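Local structure of giding protein-mglB (Thermus thermophilus, 1J3W) at residues G28-L33 with L48-P53; I35-F40 with H102-L107. The protein probably acts as a molecular adaptor in gliding motility, with a possible role in guanine-nucleotide exchange. All blocks are in the same frame, centred on the assembly; numbering follows the deposited sequence.

Interaction 1. Residues G28-L33 with L48-P53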
loop_
_atom_site.group_PDB
_atom_site.type_symbol
_atom_site.label_atom_id
_atom_site.label_comp_id
_atom_site.label_asym_id
_atom_site.label_seq_id
_atom_site.Cartn_x
_atom_site.Cartn_y
_atom_site.Cartn_z
ATOM N N GLY B 28 18.511 -20.607 -10.790
ATOM C CA GLY B 28 18.382 -20.222 -12.180
ATOM C C GLY B 28 17.785 -18.823 -12.273
ATOM O O GLY B 28 17.446 -18.363 -13.363
ATOM N N ALA B 29 17.650 -18.143 -11.135
ATOM C CA ALA B 29 17.101 -16.787 -11.120
ATOM C C ALA B 29 18.044 -15.782 -11.778
ATOM O O ALA B 29 19.243 -16.035 -11.921
ATOM C CB ALA B 29 16.805 -16.349 -9.687
ATOM N N ARG B 30 17.492 -14.635 -12.163
ATOM C CA ARG B 30 18.266 -13.583 -12.805
ATOM C C ARG B 30 18.991 -12.684 -11.821
ATOM O O ARG B 30 20.185 -12.421 -11.965
ATOM C CB ARG B 30 17.366 -12.682 -13.655
ATOM C CG ARG B 30 16.768 -13.304 -14.894
ATOM C CD ARG B 30 16.123 -12.207 -15.739
ATOM N NE ARG B 30 15.578 -12.714 -16.994
ATOM C CZ ARG B 30 15.157 -11.941 -17.987
ATOM N NH1 ARG B 30 15.225 -10.619 -17.876
ATOM N NH2 ARG B 30 14.651 -12.487 -19.085
ATOM N N TYR B 31 18.256 -12.192 -10.827
ATOM C CA TYR B 31 18.830 -11.256 -9.870
ATOM C C TYR B 31 18.467 -11.615 -8.444
ATOM O O TYR B 31 17.360 -12.092 -8.173
ATOM C CB TYR B 31 18.331 -9.833 -10.183
ATOM C CG TYR B 31 18.296 -9.503 -11.664
ATOM C CD1 TYR B 31 19.458 -9.540 -12.434
ATOM C CD2 TYR B 31 17.091 -9.208 -12.306
ATOM C CE1 TYR B 31 19.422 -9.305 -13.806
ATOM C CE2 TYR B 31 17.045 -8.969 -13.683
ATOM C CZ TYR B 31 18.215 -9.023 -14.422
ATOM O OH TYR B 31 18.172 -8.820 -15.785
ATOM N N ALA B 32 19.404 -11.377 -7.537
ATOM C CA ALA B 32 19.198 -11.664 -6.122
ATOM C C ALA B 32 19.634 -10.458 -5.308
ATOM O O ALA B 32 20.712 -9.907 -5.530
ATOM C CB ALA B 32 20.000 -12.887 -5.714
ATOM N N LEU B 33 18.798 -10.039 -4.367
ATOM C CA LEU B 33 19.136 -8.887 -3.543
ATOM C C LEU B 33 18.722 -9.069 -2.103
ATOM O O LEU B 33 17.771 -9.793 -1.805
ATOM C CB LEU B 33 18.423 -7.622 -4.029
ATOM C CG LEU B 33 18.363 -7.156 -5.475
ATOM C CD1 LEU B 33 17.311 -7.958 -6.232
ATOM C CD2 LEU B 33 17.987 -5.675 -5.486
ATOM N N LEU B 48 25.474 -14.177 -14.334
ATOM C CA LEU B 48 26.365 -13.794 -15.421
ATOM C C LEU B 48 25.686 -13.806 -16.789
ATOM O O LEU B 48 26.032 -13.019 -17.668
ATOM C CB LEU B 48 27.584 -14.723 -15.437
ATOM C CG LEU B 48 28.467 -14.681 -14.187
ATOM C CD1 LEU B 48 29.611 -15.675 -14.335
ATOM C CD2 LEU B 48 29.009 -13.271 -13.988
ATOM N N TRP B 49 24.705 -14.686 -16.958
ATOM C CA TRP B 49 23.999 -14.814 -18.227
ATOM C C TRP B 49 22.866 -13.815 -18.420
ATOM O O TRP B 49 22.413 -13.582 -19.539
ATOM C CB TRP B 49 23.420 -16.225 -18.358
ATOM C CG TRP B 49 22.423 -16.574 -17.282
ATOM C CD1 TRP B 49 22.670 -17.230 -16.109
ATOM C CD2 TRP B 49 21.024 -16.254 -17.274
ATOM N NE1 TRP B 49 21.512 -17.338 -15.372
ATOM C CE2 TRP B 49 20.488 -16.747 -16.064
ATOM C CE3 TRP B 49 20.172 -15.598 -18.174
ATOM C CZ2 TRP B 49 19.137 -16.607 -15.730
ATOM C CZ3 TRP B 49 18.822 -15.457 -17.840
ATOM C CH2 TRP B 49 18.323 -15.963 -16.625
ATOM N N ALA B 50 22.400 -13.228 -17.325
ATOM C CA ALA B 50 21.276 -12.306 -17.388
ATOM C C ALA B 50 21.573 -10.931 -17.963
ATOM O O ALA B 50 22.692 -10.427 -17.867
ATOM C CB ALA B 50 20.665 -12.158 -16.001
ATOM N N PRO B 51 20.562 -10.307 -18.587
ATOM C CA PRO B 51 20.756 -8.976 -19.159
ATOM C C PRO B 51 20.786 -7.959 -18.028
ATOM O O PRO B 51 20.576 -8.308 -16.860
ATOM C CB PRO B 51 19.535 -8.808 -20.057
ATOM C CG PRO B 51 18.484 -9.585 -19.336
ATOM C CD PRO B 51 19.232 -10.837 -18.931
ATOM N N LYS B 52 21.067 -6.708 -18.372
ATOM C CA LYS B 52 21.101 -5.643 -17.386
ATOM C C LYS B 52 19.760 -5.661 -16.658
ATOM O O LYS B 52 18.706 -5.718 -17.289
ATOM C CB LYS B 52 21.300 -4.299 -18.087
ATOM C CG LYS B 52 21.285 -3.095 -17.168
ATOM C CD LYS B 52 21.397 -1.811 -17.979
ATOM C CE LYS B 52 21.298 -0.574 -17.106
ATOM N NZ LYS B 52 21.358 0.670 -17.928
ATOM N N PRO B 53 19.782 -5.624 -15.318
ATOM C CA PRO B 53 18.523 -5.642 -14.574
ATOM C C PRO B 53 17.813 -4.304 -14.607
ATOM O O PRO B 53 18.385 -3.294 -15.011
ATOM C CB PRO B 53 18.972 -5.987 -13.158
ATOM C CG PRO B 53 20.289 -5.279 -13.061
ATOM C CD PRO B 53 20.933 -5.633 -14.395
HETATM O O HOH W 1 21.181 -17.888 -12.342
#
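The carbonyl oxygen Pro51 O is gripped by one short bond: Tyr31 OH donates to it at 2.7 Å from above the carbonyl plane, 53° out of it. The oxygen lies at the edge of the phenol ring, whose faces are both packed. Pro53 CB sits over one face, 3.4 Å from the Tyr31 ring centroid and 12° off its normal, a CH-pi contact; Arg30 CB lies over the opposite face. Arg30 and Tyr31 form a classic beta bulge against Val108 of strand 103-109. With CG anti to the carbonyl carbon (chi1 -41°), the ring reaches the loop, where Ala50 CB lies obliquely, 3.8 Å from Tyr31 CE1. Trp49 CH2 meets Arg30 CG at 3.5 Å, the side chains crossing at about a right angle with indole and guanidinium planes nearly perpendicular. The extended Arg30 passes Pro51 to a salt bridge with Asp110. An alanine in place of Tyr31 would lose the hydroxyl bond and the face under Pro53, and would probably loosen the loop. Lacking regular structure, 48-53 is held to 28-33 by side-chain chemistry: one hydroxyl bond, CH-pi and apolar packing, and a water linking Trp49 NE1 to Ala29 O, with no direct main-chain hydrogen bond between them.

Interaction 2. Residues I35-F40 with H102-L107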
loop_
_atom_site.group_PDB
_atom_site.type_symbol
_atom_site.label_atom_id
_atom_site.label_comp_id
_atom_site.label_asym_id
_atom_site.label_seq_id
_atom_site.Cartn_x
_atom_site.Cartn_y
_atom_site.Cartn_z
ATOM N N ILE B 35 17.642 -6.544 0.829
ATOM C CA ILE B 35 17.284 -5.147 1.043
ATOM C C ILE B 35 16.732 -4.978 2.447
ATOM O O ILE B 35 16.311 -5.946 3.071
ATOM C CB ILE B 35 16.213 -4.682 0.023
ATOM C CG1 ILE B 35 14.863 -5.350 0.315
ATOM C CG2 ILE B 35 16.658 -5.052 -1.393
ATOM C CD1 ILE B 35 13.739 -4.869 -0.584
ATOM N N ASP B 36 16.752 -3.757 2.968
ATOM C CA ASP B 36 16.192 -3.572 4.296
ATOM C C ASP B 36 14.732 -3.211 4.104
ATOM O O ASP B 36 14.305 -2.886 2.994
ATOM C CB ASP B 36 16.959 -2.507 5.107
ATOM C CG ASP B 36 16.750 -1.084 4.610
ATOM O OD1 ASP B 36 17.370 -0.178 5.207
ATOM O OD2 ASP B 36 15.991 -0.848 3.653
ATOM N N ARG B 37 13.948 -3.281 5.172
ATOM C CA ARG B 37 12.532 -2.987 5.037
ATOM C C ARG B 37 12.233 -1.538 4.651
ATOM O O ARG B 37 11.083 -1.181 4.402
ATOM C CB ARG B 37 11.799 -3.391 6.319
ATOM C CG ARG B 37 11.985 -4.872 6.662
ATOM C CD ARG B 37 11.033 -5.320 7.762
ATOM N NE ARG B 37 9.644 -5.197 7.336
ATOM C CZ ARG B 37 8.920 -6.182 6.811
ATOM N NH1 ARG B 37 9.442 -7.389 6.647
ATOM N NH2 ARG B 37 7.670 -5.954 6.437
ATOM N N LYS B 38 13.272 -0.706 4.588
ATOM C CA LYS B 38 13.109 0.690 4.195
ATOM C C LYS B 38 13.365 0.883 2.698
ATOM O O LYS B 38 13.165 1.973 2.161
ATOM C CB LYS B 38 14.062 1.596 4.983
ATOM C CG LYS B 38 13.809 1.643 6.480
ATOM C CD LYS B 38 14.756 2.632 7.146
ATOM C CE LYS B 38 14.605 2.621 8.657
ATOM N NZ LYS B 38 15.530 3.590 9.305
ATOM N N GLY B 39 13.829 -0.169 2.027
ATOM C CA GLY B 39 14.078 -0.066 0.598
ATOM C C GLY B 39 15.531 0.037 0.161
ATOM O O GLY B 39 15.823 -0.014 -1.032
ATOM N N PHE B 40 16.449 0.187 1.107
ATOM C CA PHE B 40 17.859 0.290 0.741
ATOM C C PHE B 40 18.403 -1.069 0.319
ATOM O O PHE B 40 18.059 -2.088 0.915
ATOM C CB PHE B 40 18.699 0.807 1.914
ATOM C CG PHE B 40 18.467 2.253 2.242
ATOM C CD1 PHE B 40 17.663 2.615 3.319
ATOM C CD2 PHE B 40 19.068 3.252 1.485
ATOM C CE1 PHE B 40 17.464 3.957 3.637
ATOM C CE2 PHE B 40 18.874 4.596 1.795
ATOM C CZ PHE B 40 18.072 4.948 2.872
ATOM N N HIS B 102 14.481 -7.337 10.022
ATOM C CA HIS B 102 14.675 -6.069 9.329
ATOM C C HIS B 102 15.156 -6.108 7.888
ATOM O O HIS B 102 15.534 -5.071 7.344
ATOM C CB HIS B 102 15.633 -5.191 10.136
ATOM C CG HIS B 102 15.254 -5.053 11.576
ATOM N ND1 HIS B 102 15.691 -5.926 12.549
ATOM C CD2 HIS B 102 14.449 -4.163 12.204
ATOM C CE1 HIS B 102 15.174 -5.580 13.714
ATOM N NE2 HIS B 102 14.416 -4.514 13.532
ATOM N N ALA B 103 15.141 -7.278 7.263
ATOM C CA ALA B 103 15.594 -7.364 5.881
ATOM C C ALA B 103 14.743 -8.324 5.062
ATOM O O ALA B 103 13.986 -9.123 5.610
ATOM C CB ALA B 103 17.060 -7.784 5.832
ATOM N N LEU B 104 14.886 -8.232 3.745
ATOM C CA LEU B 104 14.128 -9.061 2.818
ATOM C C LEU B 104 15.019 -9.595 1.711
ATOM O O LEU B 104 15.862 -8.868 1.184
ATOM C CB LEU B 104 13.022 -8.232 2.161
ATOM C CG LEU B 104 11.960 -7.584 3.054
ATOM C CD1 LEU B 104 11.175 -6.545 2.268
ATOM C CD2 LEU B 104 11.038 -8.654 3.599
ATOM N N LEU B 105 14.827 -10.865 1.370
ATOM C CA LEU B 105 15.553 -11.485 0.268
ATOM C C LEU B 105 14.635 -11.332 -0.939
ATOM O O LEU B 105 13.441 -11.617 -0.848
ATOM C CB LEU B 105 15.781 -12.976 0.513
ATOM C CG LEU B 105 16.205 -13.737 -0.754
ATOM C CD1 LEU B 105 17.603 -13.303 -1.192
ATOM C CD2 LEU B 105 16.159 -15.223 -0.490
ATOM N N VAL B 106 15.186 -10.879 -2.056
ATOM C CA VAL B 106 14.410 -10.694 -3.277
ATOM C C VAL B 106 15.054 -11.461 -4.430
ATOM O O VAL B 106 16.252 -11.337 -4.668
ATOM C CB VAL B 106 14.348 -9.202 -3.684
ATOM C CG1 VAL B 106 13.522 -9.041 -4.958
ATOM C CG2 VAL B 106 13.758 -8.369 -2.542
ATOM N N LEU B 107 14.266 -12.280 -5.122
ATOM C CA LEU B 107 14.765 -13.011 -6.282
ATOM C C LEU B 107 13.866 -12.681 -7.459
ATOM O O LEU B 107 12.643 -12.773 -7.358
ATOM C CB LEU B 107 14.743 -14.525 -6.056
ATOM C CG LEU B 107 15.626 -15.094 -4.944
ATOM C CD1 LEU B 107 15.444 -16.608 -4.854
ATOM C CD2 LEU B 107 17.089 -14.764 -5.237
HETATM O O HOH W 2 11.905 -8.697 7.384
#
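Strands 31-36 and 103-109 run antiparallel here, with Ile35 and Leu104 a hydrogen-bonded pair and Asp36 and Ala103 the non-hydrogen-bonded pair beside it. Ile35 N gives a nearly straight bond to Leu104 O at 2.9 Å, and Leu104 N answers to Ile35 O at 2.8 Å. Past the strand end, Arg37 N reaches His102 O at 3.2 Å from above the carbonyl plane. Ile35 holds CG1 in the crowded position between N and the carbonyl carbon (chi1 70°), which brings CG1 to 3.9 Å from Leu104 CB, the two side chains crossing obliquely, and carries Ile35 CD1 on to Val106 CG2, 4.0 Å away. Arg37 lies over the backbone of His102, bends at chi3 (63°) and crosses Leu104 at about a right angle, with NH1 3.7 Å from Leu104 CD2. The same NH1 donates to a water that in turn donates to Ala103 O. Asp36 opens a type I turn that runs to Gly39, its CG also in the crowded position (chi1 71°). Its OD2 takes Phe40 N at 2.8 Å and, weakly, Lys38 N, while OD1 takes Ser5 N; so many N-H groups would probably favour the charged form of this buried carboxylate. The turn leads into strand 41-46. Ile35 and Val106 pack under helix 56-69, against Val63, whereas Leu105 and Leu107 point to the other face, against helix 115-135. On the far side of strand 103-109, Leu104 touches Glu98 of strand 93-98, so the pair sits in the middle of the Roadblock/LC7 sheet.

Strand 31-36 serves both contacts, its start in interaction 1 and its end in interaction 2, with centres about 17 Å apart. They join directly: Leu33 O and Val106 N, 2.8 Å apart, make a probable hydrogen bond, and Ala32 packs on Leu107. Interaction 2 is buried within the sheet, where main-chain pairing and branched aliphatic side chains do the work and polar groups gather at the turn. Interaction 1 lies toward the periphery and is only partly buried; there an irregular loop is met through aromatic rings, prolines, a water and one side-chain hydroxyl. Both belong to the Roadblock/LC7 domain, one in the central sheet and the other at a connecting loop.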